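Local coordinates for protein probable tRNA pseudouridine synthase D (Methanosarcina mazei, PDB 1Z2Z) that probably converts the uridine at position 13 of transfer RNAs into pseudouridine, at residues L68-A82 and K94-I108. Numbering follows the deposited sequence.
Sequences LSRILQVSQKRISVA and KISIFDTDASEIEKI
S80 and S96 face each other across an antiparallel hydrogen-bonded pair: S80 N donates a hydrogen bond to S96 O at 3.2 Å, and S96 N returns one to S80 O. A third rung, F98 N to R78 O at 3.0 Å, carries the ladder past the start of strand 79-81. Water 1 donates to R78 O and is also hydrogen-bonded to S96 OG, so R78 O accepts two bonds, from F98 N and from the water. Beside this rung the R78 chain, bent at chi2 and chi3, runs alongside F98 and brings NH1 over one face of its ring, towards CD1 and CE1; D99 CB lies over the centre of the opposite face. The guanidinium is tilted 33° from the ring plane.

The other face of the ladder is greasy. I79 CD1 meets I95 CD1, and V81 CG1 touches I95 CG2 at 3.7 Å. Helix 61-72 closes over this side with L72, whose side chain crosses that of I97 at about a right angle, CD1 lying 3.8 Å from I97 CG2, while CD2 lies near T100 CG2 and E104. With CG1 anti to the carbonyl carbon (chi1 -62°), I108 sends CD1 to I71 CG2, 4.2 Å away, and to L68.

Further out, both serine hydroxyls bond the backbone of V125, S80 OG to its O and S96 OG to its N, while strand 49-57 pairs with the far edge of strand 90-98. The face carrying the serines and the R78-F98 pair thus has its hydroxyls and R78 O satisfied, whereas apolar contact holds the helix to the other.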
loop_
_atom_site.group_PDB
_atom_site.type_symbol
_atom_site.label_atom_id
_atom_site.label_comp_id
_atom_site.label_asym_id
_atom_site.label_seq_id
_atom_site.Cartn_x
_atom_site.Cartn_y
_atom_site.Cartn_z
ATOM N N LEU A 68 -23.164 -12.659 -8.704
ATOM C CA LEU A 68 -23.834 -12.104 -9.868
ATOM C C LEU A 68 -23.571 -12.963 -11.086
ATOM O O LEU A 68 -24.458 -13.132 -11.916
ATOM C CB LEU A 68 -23.353 -10.691 -10.164
ATOM C CG LEU A 68 -23.743 -9.628 -9.156
ATOM C CD1 LEU A 68 -23.198 -8.310 -9.658
ATOM C CD2 LEU A 68 -25.276 -9.557 -9.009
ATOM N N SER A 69 -22.364 -13.511 -11.209
ATOM C CA SER A 69 -22.099 -14.328 -12.382
ATOM C C SER A 69 -22.994 -15.569 -12.408
ATOM O O SER A 69 -23.333 -16.054 -13.479
ATOM C CB SER A 69 -20.625 -14.733 -12.477
ATOM O OG SER A 69 -20.364 -15.934 -11.792
ATOM N N ARG A 70 -23.402 -16.069 -11.243
ATOM C CA ARG A 70 -24.264 -17.239 -11.202
ATOM C C ARG A 70 -25.703 -16.887 -11.595
ATOM O O ARG A 70 -26.369 -17.645 -12.282
ATOM C CB ARG A 70 -24.245 -17.855 -9.812
ATOM C CG ARG A 70 -23.082 -18.793 -9.545
ATOM C CD ARG A 70 -22.858 -18.891 -8.037
ATOM N NE ARG A 70 -21.917 -19.937 -7.655
ATOM C CZ ARG A 70 -21.382 -20.046 -6.448
ATOM N NH1 ARG A 70 -21.694 -19.162 -5.501
ATOM N NH2 ARG A 70 -20.540 -21.042 -6.191
ATOM N N ILE A 71 -26.152 -15.716 -11.176
ATOM C CA ILE A 71 -27.491 -15.222 -11.448
ATOM C C ILE A 71 -27.680 -14.828 -12.907
ATOM O O ILE A 71 -28.784 -14.938 -13.468
ATOM C CB ILE A 71 -27.768 -13.983 -10.566
ATOM C CG1 ILE A 71 -27.704 -14.410 -9.100
ATOM C CG2 ILE A 71 -29.077 -13.324 -10.954
ATOM C CD1 ILE A 71 -27.816 -13.288 -8.153
ATOM N N LEU A 72 -26.614 -14.325 -13.519
ATOM C CA LEU A 72 -26.678 -13.916 -14.916
ATOM C C LEU A 72 -26.071 -14.992 -15.832
ATOM O O LEU A 72 -26.066 -14.830 -17.046
ATOM C CB LEU A 72 -25.939 -12.584 -15.106
ATOM C CG LEU A 72 -26.357 -11.360 -14.295
ATOM C CD1 LEU A 72 -25.214 -10.357 -14.305
ATOM C CD2 LEU A 72 -27.624 -10.741 -14.858
ATOM N N GLN A 73 -25.574 -16.083 -15.252
ATOM C CA GLN A 73 -24.973 -17.167 -16.031
ATOM C C GLN A 73 -24.006 -16.641 -17.088
ATOM O O GLN A 73 -24.258 -16.769 -18.287
ATOM C CB GLN A 73 -26.038 -18.012 -16.738
ATOM C CG GLN A 73 -27.038 -18.675 -15.827
ATOM C CD GLN A 73 -26.465 -19.796 -15.012
ATOM O OE1 GLN A 73 -26.176 -20.865 -15.530
ATOM N NE2 GLN A 73 -26.299 -19.563 -13.723
ATOM N N VAL A 74 -22.926 -16.023 -16.625
ATOM C CA VAL A 74 -21.867 -15.487 -17.462
ATOM C C VAL A 74 -20.597 -15.753 -16.673
ATOM O O VAL A 74 -20.649 -16.056 -15.469
ATOM C CB VAL A 74 -21.987 -13.973 -17.663
ATOM C CG1 VAL A 74 -23.285 -13.648 -18.341
ATOM C CG2 VAL A 74 -21.858 -13.252 -16.329
ATOM N N SER A 75 -19.451 -15.649 -17.333
ATOM C CA SER A 75 -18.191 -15.897 -16.635
ATOM C C SER A 75 -17.888 -14.734 -15.691
ATOM O O SER A 75 -18.410 -13.634 -15.851
ATOM C CB SER A 75 -17.055 -16.065 -17.639
ATOM O OG SER A 75 -16.672 -14.814 -18.178
ATOM N N GLN A 76 -17.043 -14.979 -14.702
ATOM C CA GLN A 76 -16.715 -13.933 -13.748
ATOM C C GLN A 76 -16.058 -12.719 -14.406
ATOM O O GLN A 76 -16.220 -11.587 -13.936
ATOM C CB GLN A 76 -15.833 -14.494 -12.629
ATOM C CG GLN A 76 -16.468 -14.245 -11.270
ATOM C CD GLN A 76 -15.832 -15.028 -10.155
ATOM O OE1 GLN A 76 -15.715 -16.249 -10.237
ATOM N NE2 GLN A 76 -15.447 -14.337 -9.083
ATOM N N LYS A 77 -15.333 -12.960 -15.500
ATOM C CA LYS A 77 -14.664 -11.908 -16.258
ATOM C C LYS A 77 -15.630 -10.847 -16.764
ATOM O O LYS A 77 -15.286 -9.671 -16.835
ATOM C CB LYS A 77 -13.927 -12.503 -17.470
ATOM C CG LYS A 77 -13.241 -11.460 -18.360
ATOM C CD LYS A 77 -12.033 -10.855 -17.655
ATOM C CE LYS A 77 -11.551 -9.575 -18.331
ATOM N NZ LYS A 77 -11.461 -9.719 -19.815
ATOM N N ARG A 78 -16.841 -11.255 -17.130
ATOM C CA ARG A 78 -17.828 -10.309 -17.666
ATOM C C ARG A 78 -18.217 -9.252 -16.668
ATOM O O ARG A 78 -18.916 -8.308 -17.012
ATOM C CB ARG A 78 -19.088 -11.036 -18.114
ATOM C CG ARG A 78 -18.857 -12.451 -18.574
ATOM C CD ARG A 78 -17.761 -12.538 -19.618
ATOM N NE ARG A 78 -17.913 -11.559 -20.679
ATOM C CZ ARG A 78 -17.495 -11.765 -21.916
ATOM N NH1 ARG A 78 -17.661 -10.826 -22.844
ATOM N NH2 ARG A 78 -16.931 -12.925 -22.226
ATOM N N ILE A 79 -17.809 -9.425 -15.420
ATOM C CA ILE A 79 -18.117 -8.409 -14.427
ATOM C C ILE A 79 -16.791 -7.896 -13.845
ATOM O O ILE A 79 -16.073 -8.644 -13.177
ATOM C CB ILE A 79 -19.098 -8.962 -13.304
ATOM C CG1 ILE A 79 -18.853 -8.240 -11.981
ATOM C CG2 ILE A 79 -18.999 -10.472 -13.159
ATOM C CD1 ILE A 79 -19.765 -7.087 -11.771
ATOM N N SER A 80 -16.441 -6.642 -14.143
ATOM C CA SER A 80 -15.189 -6.090 -13.624
ATOM C C SER A 80 -15.288 -4.786 -12.865
ATOM O O SER A 80 -16.198 -3.979 -13.051
ATOM C CB SER A 80 -14.086 -5.974 -14.717
ATOM O OG SER A 80 -14.345 -5.018 -15.725
ATOM N N VAL A 81 -14.321 -4.615 -11.979
ATOM C CA VAL A 81 -14.251 -3.452 -11.133
ATOM C C VAL A 81 -13.033 -2.592 -11.499
ATOM O O VAL A 81 -12.087 -3.061 -12.153
ATOM C CB VAL A 81 -14.179 -3.918 -9.668
ATOM C CG1 VAL A 81 -15.445 -4.648 -9.311
ATOM C CG2 VAL A 81 -12.997 -4.867 -9.468
ATOM N N ALA A 82 -13.084 -1.327 -11.094
ATOM C CA ALA A 82 -11.999 -0.388 -11.334
ATOM C C ALA A 82 -10.952 -0.588 -10.243
ATOM O O ALA A 82 -9.753 -0.425 -10.475
ATOM C CB ALA A 82 -12.531 1.027 -11.302
ATOM N N LYS A 94 -18.049 1.957 -9.234
ATOM C CA LYS A 94 -18.616 1.721 -10.553
ATOM C C LYS A 94 -18.128 0.364 -11.082
ATOM O O LYS A 94 -16.990 -0.026 -10.848
ATOM C CB LYS A 94 -18.220 2.860 -11.495
ATOM C CG LYS A 94 -18.480 2.584 -12.970
ATOM C CD LYS A 94 -18.167 3.799 -13.841
ATOM C CE LYS A 94 -19.104 4.951 -13.523
ATOM N NZ LYS A 94 -18.927 6.161 -14.390
ATOM N N ILE A 95 -19.008 -0.375 -11.745
ATOM C CA ILE A 95 -18.633 -1.663 -12.301
ATOM C C ILE A 95 -19.244 -1.811 -13.685
ATOM O O ILE A 95 -20.068 -0.991 -14.113
ATOM C CB ILE A 95 -19.117 -2.853 -11.431
ATOM C CG1 ILE A 95 -20.645 -2.904 -11.393
ATOM C CG2 ILE A 95 -18.534 -2.755 -10.029
ATOM C CD1 ILE A 95 -21.197 -4.269 -10.890
ATOM N N SER A 96 -18.830 -2.837 -14.405
ATOM C CA SER A 96 -19.402 -3.052 -15.722
ATOM C C SER A 96 -19.831 -4.501 -15.824
ATOM O O SER A 96 -19.207 -5.395 -15.241
ATOM C CB SER A 96 -18.398 -2.719 -16.829
ATOM O OG SER A 96 -17.382 -3.701 -16.892
ATOM N N ILE A 97 -20.911 -4.717 -16.563
ATOM C CA ILE A 97 -21.464 -6.047 -16.756
ATOM C C ILE A 97 -21.740 -6.245 -18.225
ATOM O O ILE A 97 -22.488 -5.479 -18.840
ATOM C CB ILE A 97 -22.788 -6.221 -15.995
ATOM C CG1 ILE A 97 -22.608 -5.833 -14.517
ATOM C CG2 ILE A 97 -23.253 -7.657 -16.130
ATOM C CD1 ILE A 97 -23.876 -5.926 -13.693
ATOM N N PHE A 98 -21.140 -7.286 -18.782
ATOM C CA PHE A 98 -21.284 -7.572 -20.195
ATOM C C PHE A 98 -22.619 -8.156 -20.592
ATOM O O PHE A 98 -23.163 -9.060 -19.940
ATOM C CB PHE A 98 -20.164 -8.515 -20.658
ATOM C CG PHE A 98 -20.326 -9.020 -22.068
ATOM C CD1 PHE A 98 -20.491 -10.370 -22.319
ATOM C CD2 PHE A 98 -20.299 -8.146 -23.148
ATOM C CE1 PHE A 98 -20.614 -10.845 -23.637
ATOM C CE2 PHE A 98 -20.422 -8.617 -24.465
ATOM C CZ PHE A 98 -20.582 -9.960 -24.706
ATOM N N ASP A 99 -23.150 -7.606 -21.674
ATOM C CA ASP A 99 -24.395 -8.094 -22.230
ATOM C C ASP A 99 -25.517 -8.267 -21.213
ATOM O O ASP A 99 -26.056 -9.365 -21.027
ATOM C CB ASP A 99 -24.105 -9.418 -22.931
ATOM C CG ASP A 99 -25.311 -9.975 -23.633
ATOM O OD1 ASP A 99 -26.277 -9.200 -23.830
ATOM O OD2 ASP A 99 -25.268 -11.184 -23.988
ATOM N N THR A 100 -25.864 -7.178 -20.547
ATOM C CA THR A 100 -26.936 -7.211 -19.574
ATOM C C THR A 100 -27.717 -5.925 -19.707
ATOM O O THR A 100 -27.134 -4.845 -19.865
ATOM C CB THR A 100 -26.414 -7.314 -18.135
ATOM O OG1 THR A 100 -25.647 -8.516 -17.983
ATOM C CG2 THR A 100 -27.588 -7.331 -17.149
ATOM N N ASP A 101 -29.041 -6.046 -19.654
ATOM C CA ASP A 101 -29.910 -4.878 -19.765
ATOM C C ASP A 101 -30.227 -4.305 -18.399
ATOM O O ASP A 101 -30.108 -4.993 -17.396
ATOM C CB ASP A 101 -31.218 -5.229 -20.478
ATOM C CG ASP A 101 -31.002 -5.603 -21.910
ATOM O OD1 ASP A 101 -30.229 -4.891 -22.597
ATOM O OD2 ASP A 101 -31.604 -6.608 -22.363
ATOM N N ALA A 102 -30.631 -3.042 -18.388
ATOM C CA ALA A 102 -30.973 -2.319 -17.172
ATOM C C ALA A 102 -32.061 -3.009 -16.350
ATOM O O ALA A 102 -31.937 -3.173 -15.131
ATOM C CB ALA A 102 -31.413 -0.910 -17.534
ATOM N N SER A 103 -33.123 -3.419 -17.035
ATOM C CA SER A 103 -34.271 -4.077 -16.407
ATOM C C SER A 103 -33.939 -5.362 -15.639
ATOM O O SER A 103 -34.607 -5.698 -14.650
ATOM C CB SER A 103 -35.326 -4.372 -17.473
ATOM O OG SER A 103 -34.735 -4.969 -18.619
ATOM N N GLU A 104 -32.905 -6.069 -16.085
ATOM C CA GLU A 104 -32.494 -7.304 -15.434
ATOM C C GLU A 104 -31.915 -7.067 -14.064
ATOM O O GLU A 104 -32.075 -7.889 -13.157
ATOM C CB GLU A 104 -31.404 -8.015 -16.216
ATOM C CG GLU A 104 -31.697 -8.445 -17.615
ATOM C CD GLU A 104 -30.621 -9.386 -18.080
ATOM O OE1 GLU A 104 -30.395 -10.409 -17.403
ATOM O OE2 GLU A 104 -29.985 -9.099 -19.101
ATOM N N ILE A 105 -31.183 -5.968 -13.926
ATOM C CA ILE A 105 -30.554 -5.679 -12.647
ATOM C C ILE A 105 -31.498 -4.964 -11.699
ATOM O O ILE A 105 -31.188 -4.766 -10.528
ATOM C CB ILE A 105 -29.239 -4.856 -12.826
ATOM C CG1 ILE A 105 -29.464 -3.714 -13.805
ATOM C CG2 ILE A 105 -28.112 -5.773 -13.272
ATOM C CD1 ILE A 105 -28.191 -3.002 -14.231
ATOM N N GLU A 106 -32.669 -4.605 -12.200
ATOM C CA GLU A 106 -33.645 -3.924 -11.377
ATOM C C GLU A 106 -34.464 -4.961 -10.600
ATOM O O GLU A 106 -35.206 -4.612 -9.689
ATOM C CB GLU A 106 -34.551 -3.076 -12.266
ATOM C CG GLU A 106 -34.481 -1.580 -11.975
ATOM C CD GLU A 106 -34.995 -1.234 -10.572
ATOM O OE1 GLU A 106 -35.251 -0.028 -10.310
ATOM O OE2 GLU A 106 -35.140 -2.168 -9.735
ATOM N N LYS A 107 -34.286 -6.234 -10.958
ATOM C CA LYS A 107 -34.991 -7.358 -10.351
ATOM C C LYS A 107 -34.105 -8.191 -9.415
ATOM O O LYS A 107 -34.557 -9.166 -8.808
ATOM C CB LYS A 107 -35.567 -8.250 -11.459
ATOM C CG LYS A 107 -36.549 -9.287 -10.966
ATOM C CD LYS A 107 -37.392 -9.916 -12.072
ATOM C CE LYS A 107 -38.738 -10.366 -11.491
ATOM N NZ LYS A 107 -39.570 -9.185 -11.116
ATOM N N ILE A 108 -32.836 -7.805 -9.313
ATOM C CA ILE A 108 -31.872 -8.481 -8.447
ATOM C C ILE A 108 -31.875 -7.731 -7.127
ATOM O O ILE A 108 -31.622 -6.523 -7.082
ATOM C CB ILE A 108 -30.449 -8.425 -9.034
ATOM C CG1 ILE A 108 -30.404 -9.155 -10.375
ATOM C CG2 ILE A 108 -29.461 -9.046 -8.076
ATOM C CD1 ILE A 108 -29.047 -9.118 -11.034
HETATM O O HOH W 1 -17.584 -6.079 -17.877
#